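Local coordinates for protein orotidine 5'-phosphate decarboxylase (Pyrococcus horikoshii, PDB 2CZD) that probably catalyses the decarboxylation of orotidine 5'-monophosphate to uridine 5'-monophosphate, the last step of de novo UMP synthesis, and acts as a homodimer, at residues Lys19-Lys22 against Asp23-Met27; Ile182-Gly185 against Arg186-Tyr189; Lys199-Tyr202 against Asp203-Gly207. One frame throughout, in Å; residues are numbered along the deposited sequence.

Interaction 1: Lys19-Lys22 against Asp23-Met27; sequences KSVK and DYISM
The carbonyl of V21, late in helix 11-21, takes the amide of Y24 three residues on, with V21 O and Y24 N 2.8 Å apart. A second backbone bond follows one residue later, weak at 3.4 Å from I25 N to K22 O. The two i to i+3 links give K22 and D23 the tight winding of a 3-10 turn, after which the chain extends toward strand 27-31. Water bridges the same exit: K22 O and I25 O, two acceptors 3.4 Å apart, are joined by one molecule that gives a hydrogen to each, at 2.5 Å from K22 O and 2.6 Å from I25 O.

Between the two segments the apolar contact is made by V21 and I25. Their side chains cross obliquely, CG2 of V21 meeting CD1 of I25 at 3.8 Å. The CG1 branch of I25 sits between its backbone N and carbonyl carbon (chi1 62°), which lays that branch over the carbonyl oxygens of V21 and K22.

The carboxylate of D23 forms a salt bridge through OD1 with R195 of helix 194-205. The turn thus joins helix 11-21 to strand 27-31 of the barrel, V21 and I25 resting on L4 of strand 2-5, while Y24 packs edge-to-face with Y202 of helix 194-205.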
ATOM      1  N   LYS B  19      -7.338  19.333  16.852  1.00 20.51           N
ATOM      2  CA  LYS B  19      -8.019  19.723  18.076  1.00 19.51           C
ATOM      3  C   LYS B  19      -8.902  20.944  17.848  1.00 20.77           C
ATOM      4  O   LYS B  19      -9.999  21.046  18.400  1.00 18.04           O
ATOM      5  CB  LYS B  19      -6.991  20.030  19.177  1.00 22.24           C
ATOM      6  CG  LYS B  19      -7.602  20.102  20.567  1.00 30.89           C
ATOM      7  CD  LYS B  19      -8.421  21.380  20.778  1.00 32.68           C
ATOM      8  CE  LYS B  19      -9.591  21.130  21.724  1.00 33.33           C
ATOM      9  NZ  LYS B  19     -10.566  20.152  21.110  1.00 29.04           N
ATOM     10  N   SER B  20      -8.426  21.862  17.020  1.00 19.62           N
ATOM     11  CA  SER B  20      -9.175  23.083  16.757  1.00 20.94           C
ATOM     12  C   SER B  20     -10.450  22.868  15.951  1.00 19.14           C
ATOM     13  O   SER B  20     -11.436  23.582  16.131  1.00 17.90           O
ATOM     14  CB  SER B  20      -8.286  24.097  16.034  1.00 20.65           C
ATOM     15  OG  SER B  20      -8.980  25.315  15.838  1.00 28.22           O
ATOM     16  N   VAL B  21     -10.445  21.886  15.059  1.00 16.77           N
ATOM     17  CA  VAL B  21     -11.631  21.658  14.239  1.00 15.93           C
ATOM     18  C   VAL B  21     -12.518  20.506  14.710  1.00 15.09           C
ATOM     19  O   VAL B  21     -13.557  20.244  14.117  1.00 15.10           O
ATOM     20  CB  VAL B  21     -11.233  21.389  12.767  1.00 16.76           C
ATOM     21  CG1 VAL B  21     -10.331  22.520  12.240  1.00 17.41           C
ATOM     22  CG2 VAL B  21     -10.534  20.031  12.662  1.00 16.38           C
ATOM     23  N   LYS B  22     -12.112  19.838  15.792  1.00 16.90           N
ATOM     24  CA  LYS B  22     -12.865  18.701  16.318  1.00 17.94           C
ATOM     25  C   LYS B  22     -14.380  18.867  16.348  1.00 17.41           C
ATOM     26  O   LYS B  22     -15.117  17.933  16.022  1.00 18.81           O
ATOM     27  CB  LYS B  22     -12.383  18.364  17.731  1.00 20.34           C
ATOM     28  CG  LYS B  22     -13.186  17.248  18.380  1.00 23.18           C
ATOM     29  CD  LYS B  22     -12.640  16.916  19.751  1.00 24.97           C
ATOM     30  CE  LYS B  22     -13.502  15.860  20.438  1.00 28.61           C
ATOM     31  NZ  LYS B  22     -13.010  15.606  21.826  1.00 28.83           N
ATOM     32  N   ASP B  23     -14.854  20.043  16.752  1.00 18.13           N
ATOM     33  CA  ASP B  23     -16.290  20.286  16.841  1.00 18.50           C
ATOM     34  C   ASP B  23     -17.056  20.105  15.535  1.00 18.13           C
ATOM     35  O   ASP B  23     -18.249  19.780  15.543  1.00 16.74           O
ATOM     36  CB  ASP B  23     -16.555  21.702  17.382  1.00 19.76           C
ATOM     37  CG  ASP B  23     -16.197  21.846  18.861  1.00 28.03           C
ATOM     38  OD1 ASP B  23     -16.259  22.979  19.377  1.00 30.76           O
ATOM     39  OD2 ASP B  23     -15.858  20.837  19.516  1.00 30.72           O
ATOM     40  N   TYR B  24     -16.368  20.291  14.412  1.00 18.51           N
ATOM     41  CA  TYR B  24     -17.036  20.189  13.131  1.00 17.72           C
ATOM     42  C   TYR B  24     -16.652  19.040  12.218  1.00 16.58           C
ATOM     43  O   TYR B  24     -17.015  19.067  11.050  1.00 15.91           O
ATOM     44  CB  TYR B  24     -16.879  21.505  12.364  1.00 17.76           C
ATOM     45  CG  TYR B  24     -17.413  22.686  13.133  1.00 19.79           C
ATOM     46  CD1 TYR B  24     -16.553  23.543  13.807  1.00 22.82           C
ATOM     47  CD2 TYR B  24     -18.780  22.920  13.219  1.00 22.92           C
ATOM     48  CE1 TYR B  24     -17.041  24.612  14.556  1.00 24.22           C
ATOM     49  CE2 TYR B  24     -19.283  23.986  13.969  1.00 25.79           C
ATOM     50  CZ  TYR B  24     -18.405  24.827  14.632  1.00 26.30           C
ATOM     51  OH  TYR B  24     -18.892  25.887  15.379  1.00 29.51           O
ATOM     52  N   ILE B  25     -15.943  18.038  12.741  1.00 16.47           N
ATOM     53  CA  ILE B  25     -15.547  16.888  11.922  1.00 13.08           C
ATOM     54  C   ILE B  25     -15.927  15.588  12.626  1.00 13.80           C
ATOM     55  O   ILE B  25     -16.057  15.547  13.854  1.00 15.96           O
ATOM     56  CB  ILE B  25     -14.030  16.896  11.624  1.00 13.97           C
ATOM     57  CG1 ILE B  25     -13.236  16.796  12.925  1.00 12.93           C
ATOM     58  CG2 ILE B  25     -13.646  18.200  10.921  1.00 13.49           C
ATOM     59  CD1 ILE B  25     -11.756  16.446  12.695  1.00 14.92           C
ATOM     60  N   SER B  26     -16.127  14.540  11.839  1.00 11.83           N
ATOM     61  CA  SER B  26     -16.499  13.241  12.383  1.00 11.13           C
ATOM     62  C   SER B  26     -15.344  12.255  12.457  1.00 12.26           C
ATOM     63  O   SER B  26     -15.359  11.320  13.285  1.00 14.74           O
ATOM     64  CB  SER B  26     -17.624  12.637  11.553  1.00 14.76           C
ATOM     65  OG  SER B  26     -18.746  13.500  11.574  1.00 19.34           O
ATOM     66  N   MET B  27     -14.346  12.446  11.596  1.00 10.36           N
ATOM     67  CA  MET B  27     -13.175  11.568  11.588  1.00 12.37           C
ATOM     68  C   MET B  27     -11.963  12.294  11.043  1.00  9.02           C
ATOM     69  O   MET B  27     -12.092  13.280  10.327  1.00 10.10           O
ATOM     70  CB  MET B  27     -13.422  10.341  10.705  1.00 15.73           C
ATOM     71  CG  MET B  27     -14.600   9.499  11.153  1.00 19.46           C
ATOM     72  SD  MET B  27     -14.645   7.959  10.244  1.00 21.14           S
ATOM     73  CE  MET B  27     -16.376   7.448  10.496  1.00 14.97           C
TER
HETATM   74  O   HOH W   1     -16.043  15.616  16.483  1.00 37.41           O

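Interaction 2: Ile182-Gly185 against Arg186-Tyr189; sequences IIVG and RAIY
This is a local strand-to-helix junction, in which V184 and G185, at the C-terminal end of the last barrel strand, meet the first turn of helix 186-189. G185 occupies the N-cap position, and its carbonyl oxygen is gripped twice: I188 N lies 2.8 Å from G185 O and Y189 N 3.1 Å from the same oxygen. The two donors arrive from opposite faces of the carbonyl plane, the I188 amide well above it. A water accepts from G185 N at 3.1 Å and from A187 N, tying the end of the strand to the opening turn.

The Y189 ring folds back over this turn. Its CG stands between the backbone N and the carbonyl carbon (chi1 65°), which brings CE1 to 3.2 Å from G185 C and sets CA of R186 over the centre of one ring face. On the strand side, CG1 of V184 touches CD1 of I188 at 3.6 Å, their side chains crossing at about a right angle, and also meets CB of A187 at 3.8 Å.

G185 and R186 are both substrate-binding residues, so this turn forms part of the substrate site. Strand 181-184 is the eighth strand of the TIM barrel, closing it against strand 2-5; V184 and I188 both pack on I2 and on I201 of helix 194-205, and Y189 reaches the substrate-binding D7.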
ATOM      1  N   ILE B 182     -18.047  13.587   3.654  1.00 10.98           N
ATOM      2  CA  ILE B 182     -17.337  14.358   2.658  1.00 11.36           C
ATOM      3  C   ILE B 182     -15.899  14.395   3.183  1.00 11.92           C
ATOM      4  O   ILE B 182     -15.686  14.721   4.358  1.00 12.38           O
ATOM      5  CB  ILE B 182     -17.868  15.805   2.590  1.00 15.43           C
ATOM      6  CG1 ILE B 182     -19.356  15.800   2.208  1.00 19.68           C
ATOM      7  CG2 ILE B 182     -17.059  16.596   1.586  1.00 19.18           C
ATOM      8  CD1 ILE B 182     -19.611  15.155   0.877  1.00 17.92           C
ATOM      9  N   ILE B 183     -14.928  14.016   2.351  1.00 10.29           N
ATOM     10  CA  ILE B 183     -13.517  14.051   2.755  1.00  9.83           C
ATOM     11  C   ILE B 183     -12.959  15.387   2.270  1.00 10.04           C
ATOM     12  O   ILE B 183     -13.005  15.700   1.074  1.00 10.84           O
ATOM     13  CB  ILE B 183     -12.723  12.898   2.109  1.00  8.95           C
ATOM     14  CG1 ILE B 183     -13.247  11.572   2.666  1.00  8.37           C
ATOM     15  CG2 ILE B 183     -11.229  13.069   2.343  1.00 12.86           C
ATOM     16  CD1 ILE B 183     -12.695  10.365   1.927  1.00 11.24           C
ATOM     17  N   VAL B 184     -12.490  16.177   3.229  1.00  7.84           N
ATOM     18  CA  VAL B 184     -11.939  17.501   2.973  1.00  8.56           C
ATOM     19  C   VAL B 184     -10.492  17.597   3.442  1.00 12.10           C
ATOM     20  O   VAL B 184     -10.175  17.116   4.517  1.00 11.61           O
ATOM     21  CB  VAL B 184     -12.768  18.550   3.731  1.00 10.04           C
ATOM     22  CG1 VAL B 184     -12.252  19.974   3.407  1.00 11.32           C
ATOM     23  CG2 VAL B 184     -14.228  18.423   3.339  1.00 14.27           C
ATOM     24  N   GLY B 185      -9.630  18.232   2.648  1.00 11.14           N
ATOM     25  CA  GLY B 185      -8.236  18.382   3.036  1.00 12.97           C
ATOM     26  C   GLY B 185      -7.785  19.829   3.206  1.00 11.90           C
ATOM     27  O   GLY B 185      -8.145  20.493   4.186  1.00 12.46           O
ATOM     28  N   ARG B 186      -6.985  20.301   2.253  1.00 11.28           N
ATOM     29  CA  ARG B 186      -6.436  21.660   2.275  1.00  9.69           C
ATOM     30  C   ARG B 186      -7.439  22.763   2.575  1.00 13.26           C
ATOM     31  O   ARG B 186      -7.079  23.757   3.213  1.00 15.44           O
ATOM     32  CB  ARG B 186      -5.780  21.986   0.928  1.00 14.56           C
ATOM     33  CG  ARG B 186      -4.546  21.183   0.613  1.00 21.55           C
ATOM     34  CD  ARG B 186      -4.004  21.511  -0.781  1.00 25.48           C
ATOM     35  NE  ARG B 186      -2.841  20.680  -1.083  1.00 26.34           N
ATOM     36  CZ  ARG B 186      -1.607  20.925  -0.646  1.00 29.47           C
ATOM     37  NH1 ARG B 186      -0.617  20.099  -0.961  1.00 27.71           N
ATOM     38  NH2 ARG B 186      -1.356  22.012   0.081  1.00 27.13           N
ATOM     39  N   ALA B 187      -8.675  22.604   2.116  1.00 11.67           N
ATOM     40  CA  ALA B 187      -9.687  23.635   2.330  1.00 13.39           C
ATOM     41  C   ALA B 187      -9.820  23.934   3.810  1.00 12.98           C
ATOM     42  O   ALA B 187     -10.175  25.054   4.196  1.00 15.43           O
ATOM     43  CB  ALA B 187     -11.018  23.212   1.744  1.00 13.84           C
ATOM     44  N   ILE B 188      -9.531  22.938   4.640  1.00 11.71           N
ATOM     45  CA  ILE B 188      -9.577  23.134   6.073  1.00 11.76           C
ATOM     46  C   ILE B 188      -8.194  23.289   6.705  1.00 13.94           C
ATOM     47  O   ILE B 188      -7.923  24.307   7.348  1.00 14.47           O
ATOM     48  CB  ILE B 188     -10.302  21.962   6.775  1.00 11.14           C
ATOM     49  CG1 ILE B 188     -11.792  22.021   6.452  1.00 10.37           C
ATOM     50  CG2 ILE B 188     -10.156  22.064   8.279  1.00 11.36           C
ATOM     51  CD1 ILE B 188     -12.574  20.766   6.935  1.00 11.99           C
ATOM     52  N   TYR B 189      -7.299  22.317   6.519  1.00 13.48           N
ATOM     53  CA  TYR B 189      -6.021  22.437   7.221  1.00 13.51           C
ATOM     54  C   TYR B 189      -5.094  23.570   6.840  1.00 14.85           C
ATOM     55  O   TYR B 189      -4.257  23.961   7.655  1.00 16.49           O
ATOM     56  CB  TYR B 189      -5.237  21.107   7.233  1.00 13.33           C
ATOM     57  CG  TYR B 189      -4.759  20.569   5.902  1.00 15.63           C
ATOM     58  CD1 TYR B 189      -5.350  19.437   5.332  1.00 14.98           C
ATOM     59  CD2 TYR B 189      -3.652  21.131   5.252  1.00 12.47           C
ATOM     60  CE1 TYR B 189      -4.853  18.875   4.165  1.00 15.09           C
ATOM     61  CE2 TYR B 189      -3.149  20.579   4.092  1.00 14.08           C
ATOM     62  CZ  TYR B 189      -3.754  19.449   3.550  1.00 14.54           C
ATOM     63  OH  TYR B 189      -3.278  18.898   2.383  1.00 20.32           O
TER
HETATM   64  O   HOH W   2      -9.940  20.182   0.304  1.00 12.35           O

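Interaction 3: Lys199-Tyr202 against Asp203-Gly207; sequences KAIY and DEIRG
D203 and Y202 bury the most surface here, and each is met by a residue one helical turn away. D203 is held by K199 at two levels: its amide bonds to K199 O at 2.8 Å, and its carboxylate forms a salt bridge, K199 NZ lying 2.8 Å from D203 OD2 on the syn lone pair. The lysine runs extended until its last torsion turns NZ back (chi4 -63°) onto that oxygen. With the lysine cut back to an alanine, the D203 carboxylate is likely to lose its charged mate and be freer to turn.

OD1, the other oxygen, lies in plane at the edge of the Y202 ring. R206 CG comes over one face of that ring, a CH-pi contact 4.3 Å from the centroid, while R206 N bonds to Y202 O at 2.9 Å. I205 N likewise bonds to I201 O, and beside this bond I201 CG2 and I205 CD1 touch at 4.0 Å.

These are the last two turns of helix 194-205: I201 and I205 face V184 and I182 of strand 181-184, and the E204 carboxylate takes the amides of G169 (on OE1) and K172 (on OE2) at the N-terminal end of helix 170-177.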
ATOM      1  N   LYS B 199     -16.371  24.759   9.911  1.00 12.53           N
ATOM      2  CA  LYS B 199     -17.727  25.177  10.255  1.00 12.73           C
ATOM      3  C   LYS B 199     -18.532  25.583   9.020  1.00 13.33           C
ATOM      4  O   LYS B 199     -19.703  25.247   8.904  1.00 12.02           O
ATOM      5  CB  LYS B 199     -17.682  26.365  11.221  1.00 14.21           C
ATOM      6  CG  LYS B 199     -19.065  26.916  11.591  1.00 18.25           C
ATOM      7  CD  LYS B 199     -18.942  28.047  12.612  1.00 21.19           C
ATOM      8  CE  LYS B 199     -20.307  28.521  13.073  1.00 25.12           C
ATOM      9  NZ  LYS B 199     -21.082  29.096  11.947  1.00 24.10           N
ATOM     10  N   ALA B 200     -17.909  26.309   8.096  1.00 12.47           N
ATOM     11  CA  ALA B 200     -18.625  26.756   6.903  1.00 12.28           C
ATOM     12  C   ALA B 200     -19.127  25.572   6.083  1.00 14.48           C
ATOM     13  O   ALA B 200     -20.259  25.577   5.606  1.00 15.07           O
ATOM     14  CB  ALA B 200     -17.734  27.645   6.054  1.00 15.05           C
ATOM     15  N   ILE B 201     -18.287  24.549   5.927  1.00 12.55           N
ATOM     16  CA  ILE B 201     -18.697  23.373   5.159  1.00 10.95           C
ATOM     17  C   ILE B 201     -19.791  22.611   5.911  1.00 11.92           C
ATOM     18  O   ILE B 201     -20.812  22.235   5.337  1.00 11.98           O
ATOM     19  CB  ILE B 201     -17.488  22.455   4.898  1.00 12.00           C
ATOM     20  CG1 ILE B 201     -16.461  23.237   4.068  1.00 12.95           C
ATOM     21  CG2 ILE B 201     -17.936  21.157   4.168  1.00 10.42           C
ATOM     22  CD1 ILE B 201     -15.053  22.601   4.017  1.00 11.82           C
ATOM     23  N   TYR B 202     -19.573  22.412   7.205  1.00 11.87           N
ATOM     24  CA  TYR B 202     -20.533  21.745   8.067  1.00 15.40           C
ATOM     25  C   TYR B 202     -21.894  22.455   7.985  1.00 16.14           C
ATOM     26  O   TYR B 202     -22.930  21.801   7.823  1.00 17.97           O
ATOM     27  CB  TYR B 202     -19.997  21.734   9.500  1.00 17.05           C
ATOM     28  CG  TYR B 202     -20.964  21.194  10.525  1.00 23.47           C
ATOM     29  CD1 TYR B 202     -21.955  22.009  11.070  1.00 26.81           C
ATOM     30  CD2 TYR B 202     -20.881  19.871  10.962  1.00 28.58           C
ATOM     31  CE1 TYR B 202     -22.841  21.522  12.031  1.00 30.92           C
ATOM     32  CE2 TYR B 202     -21.767  19.370  11.922  1.00 30.80           C
ATOM     33  CZ  TYR B 202     -22.741  20.202  12.452  1.00 33.06           C
ATOM     34  OH  TYR B 202     -23.612  19.724  13.411  1.00 38.20           O
ATOM     35  N   ASP B 203     -21.882  23.789   8.058  1.00 15.55           N
ATOM     36  CA  ASP B 203     -23.127  24.558   7.973  1.00 16.27           C
ATOM     37  C   ASP B 203     -23.843  24.391   6.633  1.00 15.70           C
ATOM     38  O   ASP B 203     -25.074  24.382   6.574  1.00 16.63           O
ATOM     39  CB  ASP B 203     -22.866  26.042   8.227  1.00 15.02           C
ATOM     40  CG  ASP B 203     -22.592  26.353   9.696  1.00 17.90           C
ATOM     41  OD1 ASP B 203     -22.903  25.508  10.571  1.00 18.72           O
ATOM     42  OD2 ASP B 203     -22.082  27.468   9.963  1.00 22.28           O
ATOM     43  N   GLU B 204     -23.099  24.272   5.538  1.00 14.61           N
ATOM     44  CA  GLU B 204     -23.765  24.079   4.261  1.00 15.47           C
ATOM     45  C   GLU B 204     -24.460  22.721   4.244  1.00 17.63           C
ATOM     46  O   GLU B 204     -25.605  22.610   3.824  1.00 17.51           O
ATOM     47  CB  GLU B 204     -22.784  24.152   3.085  1.00 14.02           C
ATOM     48  CG  GLU B 204     -23.505  23.886   1.764  1.00 14.71           C
ATOM     49  CD  GLU B 204     -22.610  23.896   0.545  1.00 16.95           C
ATOM     50  OE1 GLU B 204     -21.915  24.915   0.312  1.00 17.67           O
ATOM     51  OE2 GLU B 204     -22.623  22.892  -0.198  1.00 14.34           O
ATOM     52  N   ILE B 205     -23.764  21.698   4.720  1.00 16.53           N
ATOM     53  CA  ILE B 205     -24.303  20.342   4.750  1.00 22.37           C
ATOM     54  C   ILE B 205     -25.553  20.255   5.619  1.00 24.11           C
ATOM     55  O   ILE B 205     -26.536  19.604   5.250  1.00 25.35           O
ATOM     56  CB  ILE B 205     -23.228  19.352   5.273  1.00 20.93           C
ATOM     57  CG1 ILE B 205     -22.077  19.275   4.266  1.00 23.29           C
ATOM     58  CG2 ILE B 205     -23.833  17.965   5.515  1.00 22.78           C
ATOM     59  CD1 ILE B 205     -20.891  18.474   4.737  1.00 22.85           C
ATOM     60  N   ARG B 206     -25.524  20.917   6.768  1.00 25.50           N
ATOM     61  CA  ARG B 206     -26.669  20.877   7.663  1.00 31.00           C
ATOM     62  C   ARG B 206     -27.679  21.987   7.408  1.00 33.22           C
ATOM     63  O   ARG B 206     -28.642  22.141   8.157  1.00 34.44           O
ATOM     64  CB  ARG B 206     -26.189  20.894   9.119  1.00 32.82           C
ATOM     65  CG  ARG B 206     -25.514  19.591   9.544  1.00 34.46           C
ATOM     66  CD  ARG B 206     -26.455  18.389   9.345  1.00 39.80           C
ATOM     67  NE  ARG B 206     -25.794  17.087   9.485  1.00 42.12           N
ATOM     68  CZ  ARG B 206     -25.253  16.631  10.613  1.00 42.17           C
ATOM     69  NH1 ARG B 206     -25.283  17.369  11.716  1.00 44.73           N
ATOM     70  NH2 ARG B 206     -24.681  15.435  10.641  1.00 44.01           N
ATOM     71  N   GLY B 207     -27.471  22.748   6.339  1.00 33.98           N
ATOM     72  CA  GLY B 207     -28.379  23.839   6.027  1.00 36.17           C
ATOM     73  C   GLY B 207     -29.424  23.485   4.980  1.00 37.92           C
ATOM     74  O   GLY B 207     -29.292  22.417   4.345  1.00 40.96           O
TER

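From the N terminus, interaction 1 comes first, turning the chain from helix 11-21 toward strand 27-31. Interaction 2 lies far along, where strand 181-184 passes into helix 186-189, and interaction 3 follows in helix 194-205. Each is a short local closure, and the three run in series, none nested in or crossing another. Space brings together what sequence separates. V21 touches I188, and the Y24 hydroxyl lies against CD of K199. Helix 194-205 thus packs against both the turn after helix 11-21 and strand 181-184, joining the start and the end of the TIM barrel.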